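Local coordinates for extracellular solute-binding protein (Bordetella parapertussis, PDB 3PU5) that probably binds a small solute, perhaps a polyamine, outside the cytoplasmic membrane and hands it to an ABC-type importer, at residues K98-E102 with L302-A306; A116-I122 with L202-A208. One frame throughout, in Å; residues are numbered along the deposited sequence.

Interaction 1 (K98-E102 with L302-A306)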
# COMPACT_ATOMS: atom_id res chain seq x y z
N LYS A 98 2.64 -6.67 10.31
CA LYS A 98 1.73 -6.92 11.42
C LYS A 98 1.87 -5.88 12.54
O LYS A 98 1.01 -5.78 13.42
CB LYS A 98 2.00 -8.32 11.99
CG LYS A 98 1.96 -9.43 10.93
CD LYS A 98 2.22 -10.80 11.56
CE LYS A 98 3.70 -11.11 11.68
NZ LYS A 98 3.89 -12.52 12.11
N ALA A 99 2.95 -5.11 12.50
CA ALA A 99 3.34 -4.26 13.63
C ALA A 99 2.27 -3.27 14.11
O ALA A 99 2.16 -3.04 15.31
CB ALA A 99 4.64 -3.52 13.33
N ASP A 100 1.50 -2.69 13.21
CA ASP A 100 0.53 -1.68 13.63
C ASP A 100 -0.73 -2.26 14.29
O ASP A 100 -1.50 -1.54 14.93
CB ASP A 100 0.12 -0.80 12.44
CG ASP A 100 1.22 0.17 12.01
OD1 ASP A 100 2.16 0.41 12.80
OD2 ASP A 100 1.15 0.70 10.88
N TRP A 101 -0.96 -3.56 14.15
CA TRP A 101 -2.31 -4.10 14.36
C TRP A 101 -2.55 -4.82 15.70
O TRP A 101 -3.56 -5.48 15.89
CB TRP A 101 -2.72 -4.93 13.13
CG TRP A 101 -2.27 -4.21 11.90
CD1 TRP A 101 -1.25 -4.58 11.06
CD2 TRP A 101 -2.76 -2.96 11.41
NE1 TRP A 101 -1.10 -3.64 10.07
CE2 TRP A 101 -2.01 -2.63 10.27
CE3 TRP A 101 -3.77 -2.08 11.83
CZ2 TRP A 101 -2.24 -1.47 9.53
CZ3 TRP A 101 -4.00 -0.93 11.10
CH2 TRP A 101 -3.24 -0.64 9.96
N GLU A 102 -1.60 -4.65 16.61
CA GLU A 102 -1.72 -5.12 17.98
C GLU A 102 -2.16 -6.57 18.08
O GLU A 102 -3.00 -6.92 18.91
CB GLU A 102 -2.63 -4.17 18.79
CG GLU A 102 -2.00 -2.78 18.94
CD GLU A 102 -2.88 -1.78 19.68
OE1 GLU A 102 -3.70 -2.20 20.52
OE2 GLU A 102 -2.73 -0.57 19.41
N LEU A 302 7.75 0.63 5.72
CA LEU A 302 6.38 0.96 6.08
C LEU A 302 6.39 1.98 7.20
O LEU A 302 7.12 1.83 8.17
CB LEU A 302 5.62 -0.29 6.55
CG LEU A 302 5.29 -1.33 5.48
CD1 LEU A 302 6.52 -2.17 5.15
CD2 LEU A 302 4.17 -2.21 5.97
N VAL A 303 5.58 3.02 7.05
CA VAL A 303 5.50 4.07 8.06
C VAL A 303 4.37 3.77 9.04
O VAL A 303 3.29 3.35 8.65
CB VAL A 303 5.29 5.44 7.41
CG1 VAL A 303 5.34 6.53 8.48
CG2 VAL A 303 6.35 5.68 6.33
N ASP A 304 4.65 3.98 10.32
CA ASP A 304 3.70 3.74 11.41
C ASP A 304 2.35 4.41 11.16
O ASP A 304 2.27 5.64 11.06
CB ASP A 304 4.31 4.25 12.73
CG ASP A 304 3.36 4.12 13.92
OD1 ASP A 304 2.24 3.59 13.76
OD2 ASP A 304 3.76 4.55 15.02
N THR A 305 1.29 3.62 11.06
CA THR A 305 -0.05 4.16 10.81
C THR A 305 -0.44 5.22 11.85
O THR A 305 -0.90 6.30 11.49
CB THR A 305 -1.13 3.06 10.78
OG1 THR A 305 -0.77 2.06 9.82
CG2 THR A 305 -2.49 3.64 10.41
N ALA A 306 -0.25 4.90 13.13
CA ALA A 306 -0.59 5.82 14.21
C ALA A 306 0.16 7.14 14.08
O ALA A 306 -0.40 8.21 14.33
CB ALA A 306 -0.31 5.18 15.58

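Interaction 2 (A116-I122 with L202-A208)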
# COMPACT_ATOMS: atom_id res chain seq x y z
N ALA A 116 9.55 6.94 -10.47
CA ALA A 116 9.26 6.61 -11.87
C ALA A 116 9.81 7.68 -12.80
O ALA A 116 9.77 8.87 -12.48
CB ALA A 116 7.75 6.44 -12.07
N TYR A 117 10.32 7.27 -13.95
CA TYR A 117 10.98 8.22 -14.85
C TYR A 117 10.97 7.78 -16.33
O TYR A 117 10.65 6.64 -16.65
CB TYR A 117 12.42 8.48 -14.38
CG TYR A 117 13.37 7.32 -14.69
CD1 TYR A 117 13.46 6.22 -13.84
CD2 TYR A 117 14.16 7.34 -15.83
CE1 TYR A 117 14.32 5.16 -14.13
CE2 TYR A 117 15.01 6.29 -16.13
CZ TYR A 117 15.09 5.21 -15.28
OH TYR A 117 15.95 4.18 -15.60
N ARG A 118 11.32 8.72 -17.21
CA ARG A 118 11.49 8.45 -18.63
C ARG A 118 12.97 8.32 -18.96
O ARG A 118 13.72 9.29 -18.85
CB ARG A 118 10.91 9.60 -19.45
CG ARG A 118 9.40 9.60 -19.59
CD ARG A 118 8.96 10.70 -20.54
NE ARG A 118 9.36 10.42 -21.92
CZ ARG A 118 8.51 10.15 -22.91
NH1 ARG A 118 8.96 9.92 -24.13
NH2 ARG A 118 7.20 10.14 -22.67
N PRO A 119 13.41 7.11 -19.35
CA PRO A 119 14.84 6.95 -19.66
C PRO A 119 15.31 7.91 -20.76
O PRO A 119 16.49 8.26 -20.78
CB PRO A 119 14.93 5.50 -20.15
CG PRO A 119 13.76 4.80 -19.46
CD PRO A 119 12.67 5.84 -19.39
N ASP A 120 14.42 8.33 -21.64
CA ASP A 120 14.83 9.21 -22.74
C ASP A 120 15.04 10.65 -22.28
O ASP A 120 15.53 11.49 -23.03
CB ASP A 120 13.87 9.12 -23.94
CG ASP A 120 12.55 9.84 -23.71
OD1 ASP A 120 11.76 9.90 -24.67
OD2 ASP A 120 12.30 10.34 -22.59
N LYS A 121 14.69 10.93 -21.03
CA LYS A 121 14.93 12.24 -20.45
C LYS A 121 16.03 12.17 -19.42
O LYS A 121 16.75 13.14 -19.19
CB LYS A 121 13.63 12.78 -19.84
CG LYS A 121 12.77 13.54 -20.85
CD LYS A 121 12.95 15.05 -20.65
CE LYS A 121 13.01 15.81 -21.97
NZ LYS A 121 14.41 15.88 -22.51
N ILE A 122 16.16 11.00 -18.80
CA ILE A 122 17.11 10.78 -17.72
C ILE A 122 17.76 9.41 -17.90
O ILE A 122 17.26 8.40 -17.40
CB ILE A 122 16.39 10.85 -16.37
CG1 ILE A 122 15.49 12.09 -16.33
CG2 ILE A 122 17.40 10.86 -15.23
CD1 ILE A 122 14.74 12.25 -15.04
N LEU A 202 4.19 10.87 -17.18
CA LEU A 202 5.40 10.34 -17.82
C LEU A 202 5.17 9.99 -19.29
O LEU A 202 5.97 10.38 -20.14
CB LEU A 202 5.93 9.11 -17.07
CG LEU A 202 6.52 9.42 -15.69
CD1 LEU A 202 6.84 8.14 -14.94
CD2 LEU A 202 7.76 10.32 -15.79
N THR A 203 4.09 9.27 -19.58
CA THR A 203 3.83 8.79 -20.94
C THR A 203 3.37 9.88 -21.91
O THR A 203 3.54 9.76 -23.12
CB THR A 203 2.81 7.63 -20.98
OG1 THR A 203 1.56 8.07 -20.45
CG2 THR A 203 3.32 6.44 -20.18
N SER A 204 2.80 10.96 -21.37
CA SER A 204 2.38 12.09 -22.18
C SER A 204 3.58 12.92 -22.58
O SER A 204 3.51 13.71 -23.52
CB SER A 204 1.40 12.97 -21.40
OG SER A 204 2.04 13.67 -20.35
N GLY A 205 4.68 12.72 -21.86
CA GLY A 205 5.88 13.51 -22.06
C GLY A 205 5.92 14.77 -21.20
O GLY A 205 6.93 15.47 -21.20
N GLU A 206 4.84 15.07 -20.49
CA GLU A 206 4.81 16.29 -19.69
C GLU A 206 5.80 16.22 -18.52
O GLU A 206 6.48 17.20 -18.21
CB GLU A 206 3.39 16.64 -19.19
CG GLU A 206 3.32 18.07 -18.62
CD GLU A 206 1.92 18.53 -18.20
OE1 GLU A 206 1.04 17.68 -17.93
OE2 GLU A 206 1.72 19.76 -18.12
N GLY A 207 5.88 15.06 -17.88
CA GLY A 207 6.76 14.90 -16.74
C GLY A 207 7.95 14.01 -17.08
O GLY A 207 7.87 13.17 -17.98
N ALA A 208 9.06 14.21 -16.37
CA ALA A 208 10.26 13.42 -16.61
C ALA A 208 10.52 12.43 -15.49
O ALA A 208 11.06 11.35 -15.72
CB ALA A 208 11.47 14.34 -16.80

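Interaction 1 (K98-E102 with L302-A306)
Asp100 reaches with its carboxylate over the turn that leads into helix 305-322 and meets Thr305; these two residues have the most surface buried in the contact. One oxygen does nearly all the work: Asp100 OD2 accepts from the backbone, with Thr305 N at 2.9 Å and an N-H...acceptor angle of 160°, and from the hydroxyl, with Thr305 OG1 at 2.6 Å. Thr305 thus donates twice to the same atom, through main chain and side chain, and the CA-to-CB bonds of both residues point toward the opposite segment. Their CA atoms, 6.5 Å apart, are the nearest across the contact. Trp101 adds apolar cover beside this polar pair: its CH2 comes within 3.7 Å of Thr305 OG1, while the indole also packs on Tyr71 and Ile74 of helix 67-75 and on Val243 of strand 238-246. The second carboxylate oxygen, Asp100 OD1, lies 3.3 Å from Asp304 OD1, a close approach of two acceptors of like charge for which the two bonds to Thr305 probably help to compensate. Asp304 caps the helix that follows it, its OD1 accepting a weak hydrogen bond from Ala306 N at 2.9 Å. Two acidic side chains thus accept successive amides at the start of one helix: Asp100, some 200 positions earlier, takes Thr305 N, and Asp304 takes Ala306 N. The arrangement is that of a helix N terminus: Asp304 is the N-cap, and a carboxylate from a distant loop supplements it, joining the loop before strand 106-107 to the C-terminal helix of a periplasmic-binding-protein fold.

Interaction 2 (A116-I122 with L202-A208)
Arg118, Ala208 and Leu202 carry most of the buried surface here, where the end of strand 111-117 meets the end of helix 197-204 and the turn after it. Arg118 and Ala208 have the nearest CA atoms, 5.5 Å apart, and are joined through the main chain: Arg118 N donates to Ala208 O at 3.0 Å, and the same carbonyl receives a CA-H...O contact, with Tyr117 CA 3.2 Å from Ala208 O. This continues the antiparallel pairing in which Ala116 bonds Gly210 of strand 209-213. Beyond the backbone, the arginine side chain runs across to the helix end, where Arg118 NH2 donates to Leu202 O at 2.8 Å, with the carbonyl near the guanidinium plane. Leu202 O also accepts from Gly205 N at 3.2 Å, and Gly205 leaves the helix with positive phi. Asp120 holds the other guanidinium nitrogens, with Arg118 NE 3.0 Å from Asp120 OD2 and Arg118 NH1 2.9 Å from Asp120 OD1, a nearly straight two-pronged salt bridge. Alongside these polar links the Leu202 side chain fills the space beside the strand, its CD1 3.5 Å from Ala116 CB, while Ile122 CD1 lies 4.3 Å from Ala208 CB and Lys121 CB 4.0 Å from the same methyl. Gln144 also touches Ala208 and Lys121 from a neighbouring loop. The chemistry implies a charge-balanced tie: Asp120 balances the charge and probably helps to orient the guanidinium, leaving NH2 directed at a carbonyl of the helix C terminus, where the helix dipole presents partial negative charge, alongside apolar contacts of Leu202 and Ala208.

From the N terminus the chain first reaches 98-102, in the loop after helix 67-75, then passes through strand 106-107 to 116-122, which begins on the last residues of strand 111-117. Interaction 2 closes when 202-208 returns at the end of helix 197-204, 80 residues later, just before strand 209-213 pairs with strand 111-117. Interaction 1 closes only at 302-306, so its 200-residue loop encloses that of interaction 2. The two are nested, not crossed, and lie on opposite sides of the chain's centre, their own centres 34 Å apart and their nearest atoms about 17 Å. Interaction 1 binds the start of the C-terminal helix to an early loop; interaction 2 ties strand 111-117's C-terminal end to a helix end.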